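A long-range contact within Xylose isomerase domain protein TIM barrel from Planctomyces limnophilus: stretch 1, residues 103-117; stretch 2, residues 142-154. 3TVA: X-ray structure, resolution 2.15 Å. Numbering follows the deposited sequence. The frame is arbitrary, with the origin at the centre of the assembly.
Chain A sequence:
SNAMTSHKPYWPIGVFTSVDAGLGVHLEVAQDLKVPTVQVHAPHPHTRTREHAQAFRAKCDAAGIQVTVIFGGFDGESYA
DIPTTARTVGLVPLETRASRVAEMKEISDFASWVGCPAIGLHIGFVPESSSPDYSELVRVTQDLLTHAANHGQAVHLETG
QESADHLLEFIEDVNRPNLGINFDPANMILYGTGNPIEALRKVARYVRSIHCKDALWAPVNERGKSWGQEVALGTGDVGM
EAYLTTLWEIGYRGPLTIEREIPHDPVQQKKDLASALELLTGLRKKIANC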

# COMPACT_ATOMS: atom_id res chain seq x y z
N GLU A 103 -12.27 -7.38 -10.61
CA GLU A 103 -12.44 -6.33 -9.61
C GLU A 103 -11.36 -5.26 -9.69
O GLU A 103 -11.67 -4.07 -9.55
CB GLU A 103 -12.47 -6.91 -8.20
CG GLU A 103 -13.80 -7.43 -7.77
CD GLU A 103 -13.95 -7.41 -6.26
OE1 GLU A 103 -13.94 -8.50 -5.66
OE2 GLU A 103 -14.07 -6.30 -5.68
N MSE A 104 -10.10 -5.65 -9.91
CA MSE A 104 -9.01 -4.65 -10.00
C MSE A 104 -9.23 -3.76 -11.22
O MSE A 104 -8.91 -2.56 -11.21
CB MSE A 104 -7.63 -5.32 -10.11
CG MSE A 104 -6.96 -5.67 -8.80
SE MSE A 104 -6.80 -4.17 -7.54
CE MSE A 104 -5.73 -2.99 -8.58
N LYS A 105 -9.76 -4.34 -12.29
CA LYS A 105 -10.10 -3.53 -13.46
C LYS A 105 -11.25 -2.54 -13.20
O LYS A 105 -11.20 -1.42 -13.68
CB LYS A 105 -10.38 -4.39 -14.69
CG LYS A 105 -9.13 -5.14 -15.18
CD LYS A 105 -9.46 -6.00 -16.39
CE LYS A 105 -8.29 -6.91 -16.73
NZ LYS A 105 -8.62 -7.80 -17.87
N GLU A 106 -12.26 -2.94 -12.44
CA GLU A 106 -13.31 -2.00 -12.03
C GLU A 106 -12.75 -0.92 -11.11
O GLU A 106 -13.18 0.22 -11.15
CB GLU A 106 -14.43 -2.70 -11.26
CG GLU A 106 -15.25 -3.67 -12.04
CD GLU A 106 -16.15 -4.47 -11.10
OE1 GLU A 106 -16.34 -5.69 -11.36
OE2 GLU A 106 -16.63 -3.89 -10.09
N ILE A 107 -11.80 -1.29 -10.26
CA ILE A 107 -11.18 -0.33 -9.37
C ILE A 107 -10.34 0.67 -10.19
O ILE A 107 -10.35 1.87 -9.91
CB ILE A 107 -10.37 -1.03 -8.25
CG1 ILE A 107 -11.35 -1.63 -7.23
CG2 ILE A 107 -9.42 -0.06 -7.56
CD1 ILE A 107 -10.74 -2.75 -6.38
N SER A 108 -9.67 0.17 -11.22
CA SER A 108 -8.99 1.03 -12.19
C SER A 108 -9.95 2.00 -12.88
O SER A 108 -9.65 3.19 -13.00
CB SER A 108 -8.23 0.18 -13.22
OG SER A 108 -7.65 0.99 -14.23
N ASP A 109 -11.11 1.50 -13.33
CA ASP A 109 -12.16 2.37 -13.88
C ASP A 109 -12.60 3.45 -12.87
O ASP A 109 -12.70 4.62 -13.21
CB ASP A 109 -13.39 1.54 -14.32
CG ASP A 109 -13.07 0.57 -15.45
OD1 ASP A 109 -12.02 0.73 -16.12
OD2 ASP A 109 -13.87 -0.38 -15.66
N PHE A 110 -12.85 3.04 -11.64
CA PHE A 110 -13.25 3.97 -10.58
C PHE A 110 -12.18 5.04 -10.33
O PHE A 110 -12.49 6.24 -10.21
CB PHE A 110 -13.53 3.19 -9.29
CG PHE A 110 -13.92 4.05 -8.11
CD1 PHE A 110 -12.97 4.46 -7.19
CD2 PHE A 110 -15.25 4.41 -7.91
CE1 PHE A 110 -13.32 5.24 -6.09
CE2 PHE A 110 -15.61 5.19 -6.81
CZ PHE A 110 -14.64 5.61 -5.90
N ALA A 111 -10.92 4.61 -10.23
CA ALA A 111 -9.80 5.55 -10.03
C ALA A 111 -9.70 6.56 -11.18
O ALA A 111 -9.39 7.74 -10.97
CB ALA A 111 -8.48 4.79 -9.88
N SER A 112 -9.96 6.10 -12.40
CA SER A 112 -9.97 7.00 -13.56
C SER A 112 -11.07 8.07 -13.48
O SER A 112 -10.83 9.24 -13.76
CB SER A 112 -10.11 6.18 -14.85
OG SER A 112 -10.12 7.03 -15.97
N TRP A 113 -12.27 7.67 -13.08
CA TRP A 113 -13.37 8.62 -12.88
C TRP A 113 -13.07 9.61 -11.74
O TRP A 113 -13.43 10.78 -11.80
CB TRP A 113 -14.66 7.86 -12.59
CG TRP A 113 -15.15 7.02 -13.73
CD1 TRP A 113 -15.11 7.33 -15.06
CD2 TRP A 113 -15.76 5.72 -13.64
NE1 TRP A 113 -15.67 6.30 -15.80
CE2 TRP A 113 -16.07 5.31 -14.95
CE3 TRP A 113 -16.10 4.87 -12.57
CZ2 TRP A 113 -16.69 4.07 -15.23
CZ3 TRP A 113 -16.71 3.65 -12.85
CH2 TRP A 113 -17.00 3.26 -14.17
N VAL A 114 -12.38 9.14 -10.71
CA VAL A 114 -11.97 9.96 -9.59
C VAL A 114 -10.85 10.93 -9.97
O VAL A 114 -10.74 12.02 -9.41
CB VAL A 114 -11.55 9.08 -8.37
CG1 VAL A 114 -10.79 9.87 -7.32
CG2 VAL A 114 -12.80 8.44 -7.74
N GLY A 115 -10.02 10.53 -10.95
CA GLY A 115 -8.89 11.35 -11.35
C GLY A 115 -7.60 10.96 -10.65
O GLY A 115 -6.65 11.74 -10.61
N CYS A 116 -7.57 9.76 -10.08
CA CYS A 116 -6.39 9.28 -9.37
C CYS A 116 -5.48 8.46 -10.30
O CYS A 116 -5.92 7.49 -10.92
CB CYS A 116 -6.83 8.41 -8.19
SG CYS A 116 -5.47 7.68 -7.28
N PRO A 117 -4.19 8.86 -10.41
CA PRO A 117 -3.16 8.33 -11.31
C PRO A 117 -2.68 6.91 -10.98
O PRO A 117 -1.89 6.33 -11.75
CB PRO A 117 -2.02 9.36 -11.21
CG PRO A 117 -2.14 9.87 -9.81
CD PRO A 117 -3.64 9.90 -9.52
N GLN A 142 0.39 -8.42 -16.36
CA GLN A 142 0.54 -7.68 -17.62
C GLN A 142 -0.81 -7.22 -18.15
O GLN A 142 -0.97 -6.08 -18.62
CB GLN A 142 1.29 -8.55 -18.66
CG GLN A 142 2.76 -8.74 -18.27
CD GLN A 142 3.52 -9.70 -19.17
OE1 GLN A 142 2.96 -10.67 -19.68
NE2 GLN A 142 4.81 -9.44 -19.35
N ASP A 143 -1.79 -8.11 -18.06
CA ASP A 143 -3.14 -7.80 -18.49
C ASP A 143 -3.75 -6.64 -17.69
O ASP A 143 -4.34 -5.72 -18.26
CB ASP A 143 -4.00 -9.06 -18.36
CG ASP A 143 -5.43 -8.85 -18.80
OD1 ASP A 143 -5.65 -8.27 -19.89
OD2 ASP A 143 -6.35 -9.26 -18.06
N LEU A 144 -3.60 -6.68 -16.37
CA LEU A 144 -4.06 -5.56 -15.54
C LEU A 144 -3.29 -4.27 -15.86
O LEU A 144 -3.87 -3.18 -15.87
CB LEU A 144 -3.91 -5.92 -14.06
CG LEU A 144 -4.24 -4.83 -13.03
CD1 LEU A 144 -5.69 -4.31 -13.17
CD2 LEU A 144 -3.98 -5.38 -11.62
N LEU A 145 -1.99 -4.39 -16.12
CA LEU A 145 -1.17 -3.22 -16.44
C LEU A 145 -1.59 -2.55 -17.74
O LEU A 145 -1.57 -1.32 -17.86
CB LEU A 145 0.31 -3.60 -16.48
CG LEU A 145 0.84 -3.77 -15.05
CD1 LEU A 145 2.05 -4.68 -15.06
CD2 LEU A 145 1.19 -2.40 -14.44
N THR A 146 -2.01 -3.34 -18.71
CA THR A 146 -2.52 -2.80 -19.98
C THR A 146 -3.79 -1.99 -19.73
O THR A 146 -3.97 -0.90 -20.28
CB THR A 146 -2.80 -3.93 -20.98
OG1 THR A 146 -1.56 -4.55 -21.33
CG2 THR A 146 -3.52 -3.42 -22.29
N HIS A 147 -4.67 -2.54 -18.89
CA HIS A 147 -5.94 -1.90 -18.60
C HIS A 147 -5.67 -0.56 -17.92
O HIS A 147 -6.27 0.47 -18.26
CB HIS A 147 -6.80 -2.80 -17.70
CG HIS A 147 -8.18 -2.27 -17.46
ND1 HIS A 147 -9.26 -2.63 -18.23
CD2 HIS A 147 -8.65 -1.39 -16.55
CE1 HIS A 147 -10.34 -2.01 -17.80
NE2 HIS A 147 -10.00 -1.25 -16.78
N ALA A 148 -4.76 -0.57 -16.95
CA ALA A 148 -4.38 0.65 -16.27
C ALA A 148 -3.69 1.66 -17.21
O ALA A 148 -3.96 2.87 -17.13
CB ALA A 148 -3.48 0.35 -15.06
N ALA A 149 -2.81 1.18 -18.08
CA ALA A 149 -2.15 2.06 -19.05
C ALA A 149 -3.18 2.77 -19.92
O ALA A 149 -3.02 3.95 -20.24
CB ALA A 149 -1.16 1.27 -19.94
N ASN A 150 -4.23 2.06 -20.32
CA ASN A 150 -5.28 2.69 -21.12
C ASN A 150 -6.02 3.79 -20.35
O ASN A 150 -6.71 4.62 -20.94
CB ASN A 150 -6.23 1.65 -21.71
CG ASN A 150 -5.56 0.80 -22.78
OD1 ASN A 150 -4.59 1.24 -23.40
ND2 ASN A 150 -6.04 -0.41 -22.97
N HIS A 151 -5.86 3.81 -19.02
CA HIS A 151 -6.36 4.93 -18.21
C HIS A 151 -5.29 5.96 -17.84
O HIS A 151 -5.57 6.89 -17.09
CB HIS A 151 -7.07 4.42 -16.93
CG HIS A 151 -8.42 3.82 -17.17
ND1 HIS A 151 -9.38 4.43 -17.96
CD2 HIS A 151 -8.99 2.69 -16.70
CE1 HIS A 151 -10.47 3.68 -17.99
NE2 HIS A 151 -10.26 2.62 -17.23
N GLY A 152 -4.05 5.79 -18.32
CA GLY A 152 -2.98 6.65 -17.86
C GLY A 152 -2.57 6.38 -16.41
O GLY A 152 -2.09 7.27 -15.71
N GLN A 153 -2.70 5.14 -15.97
CA GLN A 153 -2.45 4.82 -14.56
C GLN A 153 -1.28 3.89 -14.36
O GLN A 153 -0.91 3.13 -15.26
CB GLN A 153 -3.66 4.12 -13.93
CG GLN A 153 -4.88 4.94 -13.76
CD GLN A 153 -6.10 4.08 -13.39
OE1 GLN A 153 -6.00 2.86 -13.25
NE2 GLN A 153 -7.24 4.73 -13.27
N ALA A 154 -0.74 3.93 -13.15
CA ALA A 154 0.30 3.01 -12.71
C ALA A 154 -0.30 2.04 -11.68
O ALA A 154 -1.27 2.38 -10.99
CB ALA A 154 1.48 3.80 -12.08
O HOH W 1 -6.77 7.70 -13.62
O HOH W 2 0.25 7.37 -13.73

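The helix that runs to V114 and the helix that carries Q142 to H147 lie nearly parallel, 18° apart, with axes 9.8 Å apart at closest approach. Polar side chains make most of the contact.

K105 starts sideways to the other helix. Its chi1 is m and chi2 to chi4 are all t, so the chain is fully extended beyond CB. This reach brings NZ to 2.7 Å from OD2 of D143, a hydrogen bond within a salt bridge. D143 adopts t at chi1, and its carboxylate comes nearer than its CA-to-CB bond suggests. On the way, K105 covers one face of the H147 ring. K105 CB lies 3.8 Å from the ring centroid of H147, 9° off the normal.

D109 joins two histidines. Its chi1 is m, and OD1 accepts from NE2 of H147 at 2.9 Å and from NE2 of H151 at 2.8 Å. The two rings arrive with different rotamers, t for H147 and m for H151. Each presents its edge to the carboxylate. S112 CB packs over a face of H151, 3.8 Å from the ring centroid.

Q153 is held at both ends of its amide. S108, with chi1 t, donates from OG to OE1 of Q153 at 2.7 Å. NE2 of Q153 donates to the backbone O of S108 at 2.9 Å, almost straight at 169°. That carbonyl O also accepts the helical bond from S112 N. Thus S112 N and Q153 NE2 lie 3.2 Å apart as two donors, with no bond between them. Water 1 accepts from NE2 of Q153 and donates to O of C116.

L144, t at chi1 and p at chi2, brings CD1 to 3.8 Å from CB of selenomethionine M104. Past the helices a backbone bond adds to these: A154 N donates to P117 O at 3.0 Å. G152, with positive phi, closes a Schellman motif just before Q153.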